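Local coordinates for putative uncharacterized protein (Vibrio cholerae, PDB 4G7X) that is probably the N-terminal (N1) domain of the CTXphi phage coat protein pIII, which probably binds a host protein during infection of Vibrio cholerae, at residues C14-F28 and D63-Q75. Residues are numbered along the deposited sequence; the frame is centred on the assembly and turned at random. Where two conformers were deposited one is given.
Sequences CDPNTTTSHQLLFGF and DYCKGLYKPRFTQ. Unlike the reference sequence in segment 63-75: T74 (reference Ser).
An antiparallel strand pair of the pIII N1 domain joins 20-27 to 64-71, six backbone bonds linking H22 with Y69, L24 with G67 and F26 with C65. Most are nearly straight; Y69 N to H22 O (2.8 Å) is bent to 138°. On the face carrying L24, F26 and Y69, methyl CD1 of L24 sits over one face of the Y69 ring, 4.0 Å from its centroid. The F26 ring comes from the opposite direction, CE2 3.9 Å from Y69 CE2, the planes 60° apart. G67, lacking a side chain, leaves room here for the Y69 ring. On the other face Q23 OE1 touches K66 CD at 3.5 Å, while L25 CD2 packs obliquely against the Y64 ring. Near the end of strand 64-71, K70, in the conformer given, bends at chi3 (73°) and brings NZ to T18 O (3.0 Å) in the loop before strand 20-27; T18 CG2 abuts P71 CD at 3.5 Å. Y69 OH bonds V33 O, and L24 and F26 pack on V36 of strand 35-38. Disulfide C14-C41 ties that loop to strand 41-48, C65-C56 ties strand 64-71 to 51-59, and T20 to H22 continue the sheet into a strand of another protein's chain.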
# COMPACT_ATOMS: atom_id res chain seq x y z
N CYS A 14 0.58 1.40 -15.93
CA CYS A 14 -0.38 2.48 -16.17
C CYS A 14 -1.57 2.09 -17.05
O CYS A 14 -1.71 2.56 -18.19
CB CYS A 14 0.32 3.72 -16.73
SG CYS A 14 -0.65 5.25 -16.57
N ASP A 15 -2.45 1.26 -16.48
CA ASP A 15 -3.63 0.75 -17.16
C ASP A 15 -4.79 0.73 -16.16
O ASP A 15 -4.60 0.25 -15.04
CB ASP A 15 -3.35 -0.66 -17.68
CG ASP A 15 -4.59 -1.35 -18.22
OD1 ASP A 15 -5.41 -0.69 -18.90
OD2 ASP A 15 -4.73 -2.57 -18.00
N PRO A 16 -5.97 1.26 -16.54
CA PRO A 16 -7.11 1.29 -15.61
C PRO A 16 -7.54 -0.08 -15.09
O PRO A 16 -8.14 -0.17 -14.02
CB PRO A 16 -8.24 1.91 -16.45
CG PRO A 16 -7.81 1.73 -17.87
CD PRO A 16 -6.32 1.87 -17.84
N ASN A 17 -7.23 -1.13 -15.84
CA ASN A 17 -7.58 -2.50 -15.46
C ASN A 17 -6.50 -3.24 -14.66
O ASN A 17 -6.61 -4.44 -14.42
CB ASN A 17 -8.00 -3.31 -16.69
CG ASN A 17 -9.26 -2.78 -17.34
OD1 ASN A 17 -9.29 -2.56 -18.55
ND2 ASN A 17 -10.30 -2.56 -16.55
N THR A 18 -5.46 -2.51 -14.25
CA THR A 18 -4.45 -3.06 -13.33
C THR A 18 -5.11 -3.60 -12.06
O THR A 18 -6.17 -3.12 -11.65
CB THR A 18 -3.39 -2.01 -12.94
OG1 THR A 18 -2.37 -2.62 -12.15
CG2 THR A 18 -4.02 -0.88 -12.13
N THR A 19 -4.48 -4.59 -11.44
CA THR A 19 -4.94 -5.06 -10.13
C THR A 19 -4.03 -4.53 -9.02
O THR A 19 -4.13 -4.96 -7.87
CB THR A 19 -5.04 -6.59 -10.07
OG1 THR A 19 -3.74 -7.15 -10.27
CG2 THR A 19 -6.00 -7.12 -11.14
N THR A 20 -3.17 -3.58 -9.37
CA THR A 20 -2.29 -2.91 -8.41
C THR A 20 -2.87 -1.55 -7.98
O THR A 20 -3.25 -0.73 -8.82
CB THR A 20 -0.87 -2.72 -8.97
OG1 THR A 20 -0.33 -3.99 -9.37
CG2 THR A 20 0.07 -2.10 -7.93
N SER A 21 -2.92 -1.34 -6.67
CA SER A 21 -3.29 -0.06 -6.08
C SER A 21 -2.07 0.57 -5.43
O SER A 21 -1.31 -0.12 -4.76
CB SER A 21 -4.36 -0.28 -5.02
OG SER A 21 -5.54 -0.81 -5.58
N HIS A 22 -1.88 1.87 -5.63
CA HIS A 22 -0.75 2.58 -5.04
C HIS A 22 -1.16 3.40 -3.86
O HIS A 22 -2.13 4.15 -3.94
CB HIS A 22 -0.09 3.48 -6.08
CG HIS A 22 0.88 2.76 -6.97
ND1 HIS A 22 0.49 2.01 -8.01
CD2 HIS A 22 2.27 2.66 -6.91
CE1 HIS A 22 1.57 1.46 -8.60
NE2 HIS A 22 2.65 1.87 -7.93
N GLN A 23 -0.44 3.27 -2.76
CA GLN A 23 -0.66 4.16 -1.62
C GLN A 23 0.19 5.41 -1.80
O GLN A 23 1.39 5.32 -2.05
CB GLN A 23 -0.31 3.49 -0.29
CG GLN A 23 -0.28 4.48 0.87
CD GLN A 23 -0.37 3.80 2.22
OE1 GLN A 23 -1.35 3.12 2.53
NE2 GLN A 23 0.66 3.98 3.04
N LEU A 24 -0.45 6.57 -1.68
CA LEU A 24 0.25 7.84 -1.74
C LEU A 24 0.09 8.58 -0.43
O LEU A 24 -0.98 8.52 0.19
CB LEU A 24 -0.27 8.70 -2.90
CG LEU A 24 -0.06 8.13 -4.31
CD1 LEU A 24 -0.66 9.08 -5.32
CD2 LEU A 24 1.41 7.88 -4.60
N LEU A 25 1.15 9.27 -0.01
CA LEU A 25 1.17 10.03 1.24
C LEU A 25 1.06 11.52 0.99
O LEU A 25 1.64 12.05 0.03
CB LEU A 25 2.46 9.75 2.01
CG LEU A 25 2.77 8.29 2.31
CD1 LEU A 25 4.14 8.18 2.96
CD2 LEU A 25 1.69 7.63 3.16
N PHE A 26 0.33 12.21 1.86
CA PHE A 26 0.15 13.65 1.76
C PHE A 26 0.28 14.28 3.13
O PHE A 26 0.28 13.58 4.15
CB PHE A 26 -1.22 13.99 1.15
CG PHE A 26 -1.47 13.34 -0.18
CD1 PHE A 26 -1.02 13.94 -1.35
CD2 PHE A 26 -2.12 12.12 -0.26
CE1 PHE A 26 -1.23 13.33 -2.58
CE2 PHE A 26 -2.33 11.50 -1.48
CZ PHE A 26 -1.89 12.11 -2.64
N GLY A 27 0.37 15.60 3.15
CA GLY A 27 0.41 16.33 4.40
C GLY A 27 -0.86 16.20 5.21
O GLY A 27 -1.95 15.97 4.65
N PHE A 28 -0.74 16.33 6.52
CA PHE A 28 -1.87 16.31 7.42
C PHE A 28 -2.86 17.41 7.04
O PHE A 28 -2.45 18.49 6.61
CB PHE A 28 -1.37 16.50 8.85
CG PHE A 28 -2.33 16.05 9.91
CD1 PHE A 28 -2.84 16.96 10.82
CD2 PHE A 28 -2.70 14.71 10.02
CE1 PHE A 28 -3.72 16.55 11.82
CE2 PHE A 28 -3.57 14.29 11.02
CZ PHE A 28 -4.09 15.22 11.92
N ASP A 63 2.45 13.32 11.35
CA ASP A 63 1.09 13.70 10.96
C ASP A 63 1.00 13.68 9.45
O ASP A 63 1.71 14.41 8.76
CB ASP A 63 0.76 15.11 11.48
CG ASP A 63 0.83 15.21 13.00
OD1 ASP A 63 0.72 16.35 13.51
OD2 ASP A 63 1.01 14.18 13.68
N TYR A 64 0.11 12.84 8.93
CA TYR A 64 0.03 12.65 7.49
C TYR A 64 -1.32 12.08 7.08
O TYR A 64 -2.10 11.64 7.93
CB TYR A 64 1.17 11.75 7.00
CG TYR A 64 1.06 10.29 7.39
CD1 TYR A 64 0.66 9.33 6.45
CD2 TYR A 64 1.39 9.85 8.68
CE1 TYR A 64 0.56 7.99 6.79
CE2 TYR A 64 1.29 8.51 9.02
CZ TYR A 64 0.89 7.59 8.07
OH TYR A 64 0.80 6.26 8.40
N CYS A 65 -1.57 12.09 5.78
CA CYS A 65 -2.73 11.42 5.19
C CYS A 65 -2.27 10.43 4.13
O CYS A 65 -1.18 10.56 3.56
CB CYS A 65 -3.69 12.43 4.56
SG CYS A 65 -4.29 13.73 5.67
N LYS A 66 -3.11 9.43 3.88
CA LYS A 66 -2.82 8.41 2.89
C LYS A 66 -4.08 8.06 2.13
O LYS A 66 -5.18 8.07 2.68
CB LYS A 66 -2.20 7.16 3.52
CG LYS A 66 -3.07 6.49 4.58
CD LYS A 66 -2.41 5.24 5.15
CE LYS A 66 -3.20 4.68 6.32
NZ LYS A 66 -2.63 3.40 6.83
N GLY A 67 -3.91 7.74 0.85
CA GLY A 67 -4.99 7.27 0.00
C GLY A 67 -4.53 6.14 -0.90
O GLY A 67 -3.32 5.98 -1.13
N LEU A 68 -5.48 5.33 -1.37
CA LEU A 68 -5.22 4.30 -2.38
C LEU A 68 -5.65 4.81 -3.75
O LEU A 68 -6.73 5.38 -3.89
CB LEU A 68 -5.97 3.01 -2.07
CG LEU A 68 -5.38 2.06 -1.03
CD1 LEU A 68 -6.09 0.71 -1.09
CD2 LEU A 68 -3.88 1.89 -1.25
N TYR A 69 -4.80 4.57 -4.75
CA TYR A 69 -4.95 5.14 -6.09
C TYR A 69 -4.74 4.11 -7.20
O TYR A 69 -3.89 3.23 -7.08
CB TYR A 69 -3.95 6.30 -6.29
CG TYR A 69 -4.27 7.48 -5.41
CD1 TYR A 69 -5.00 8.56 -5.90
CD2 TYR A 69 -3.88 7.51 -4.07
CE1 TYR A 69 -5.34 9.63 -5.08
CE2 TYR A 69 -4.21 8.57 -3.25
CZ TYR A 69 -4.94 9.63 -3.75
OH TYR A 69 -5.28 10.68 -2.91
N LYS A 70 -5.52 4.25 -8.27
CA LYS A 70 -5.37 3.42 -9.46
C LYS A 70 -5.41 4.29 -10.71
O LYS A 70 -6.03 5.36 -10.70
CB LYS A 70 -6.45 2.33 -9.52
CG LYS A 70 -6.19 1.17 -8.57
CD LYS A 70 -7.32 0.16 -8.59
CE LYS A 70 -7.33 -0.64 -9.87
NZ LYS A 70 -8.12 -1.90 -9.71
N PRO A 71 -4.75 3.85 -11.80
CA PRO A 71 -4.75 4.64 -13.05
C PRO A 71 -6.13 4.86 -13.62
O PRO A 71 -6.99 3.96 -13.57
CB PRO A 71 -3.94 3.77 -14.02
CG PRO A 71 -3.08 2.93 -13.15
CD PRO A 71 -3.91 2.64 -11.93
N ARG A 72 -6.36 6.06 -14.16
CA ARG A 72 -7.61 6.34 -14.87
C ARG A 72 -7.44 5.91 -16.32
O ARG A 72 -6.34 5.56 -16.75
CB ARG A 72 -7.99 7.82 -14.77
CG ARG A 72 -7.07 8.76 -15.52
CD ARG A 72 -7.73 10.12 -15.76
NE ARG A 72 -7.99 10.84 -14.52
CZ ARG A 72 -8.33 12.12 -14.45
NH1 ARG A 72 -8.45 12.84 -15.56
NH2 ARG A 72 -8.54 12.69 -13.28
N PHE A 73 -8.55 5.92 -17.07
CA PHE A 73 -8.55 5.54 -18.47
C PHE A 73 -7.70 6.48 -19.35
O PHE A 73 -6.89 6.01 -20.14
CB PHE A 73 -9.99 5.47 -18.97
CG PHE A 73 -10.13 5.16 -20.43
CD1 PHE A 73 -9.82 3.89 -20.93
CD2 PHE A 73 -10.60 6.13 -21.32
CE1 PHE A 73 -9.96 3.61 -22.29
CE2 PHE A 73 -10.75 5.85 -22.67
CZ PHE A 73 -10.43 4.59 -23.15
N THR A 74 -7.89 7.78 -19.19
CA THR A 74 -7.19 8.76 -20.01
C THR A 74 -5.77 8.99 -19.49
O THR A 74 -5.57 9.35 -18.33
CB THR A 74 -7.94 10.10 -20.02
OG1 THR A 74 -9.26 9.90 -20.55
CG2 THR A 74 -7.21 11.14 -20.87
N GLN A 75 -4.80 8.77 -20.37
CA GLN A 75 -3.39 8.98 -20.05
C GLN A 75 -2.73 9.88 -21.09
O GLN A 75 -3.24 10.03 -22.21
CB GLN A 75 -2.66 7.63 -19.95
CG GLN A 75 -3.21 6.72 -18.86
CD GLN A 75 -3.04 7.30 -17.46
OE1 GLN A 75 -2.13 8.09 -17.21
NE2 GLN A 75 -3.92 6.90 -16.55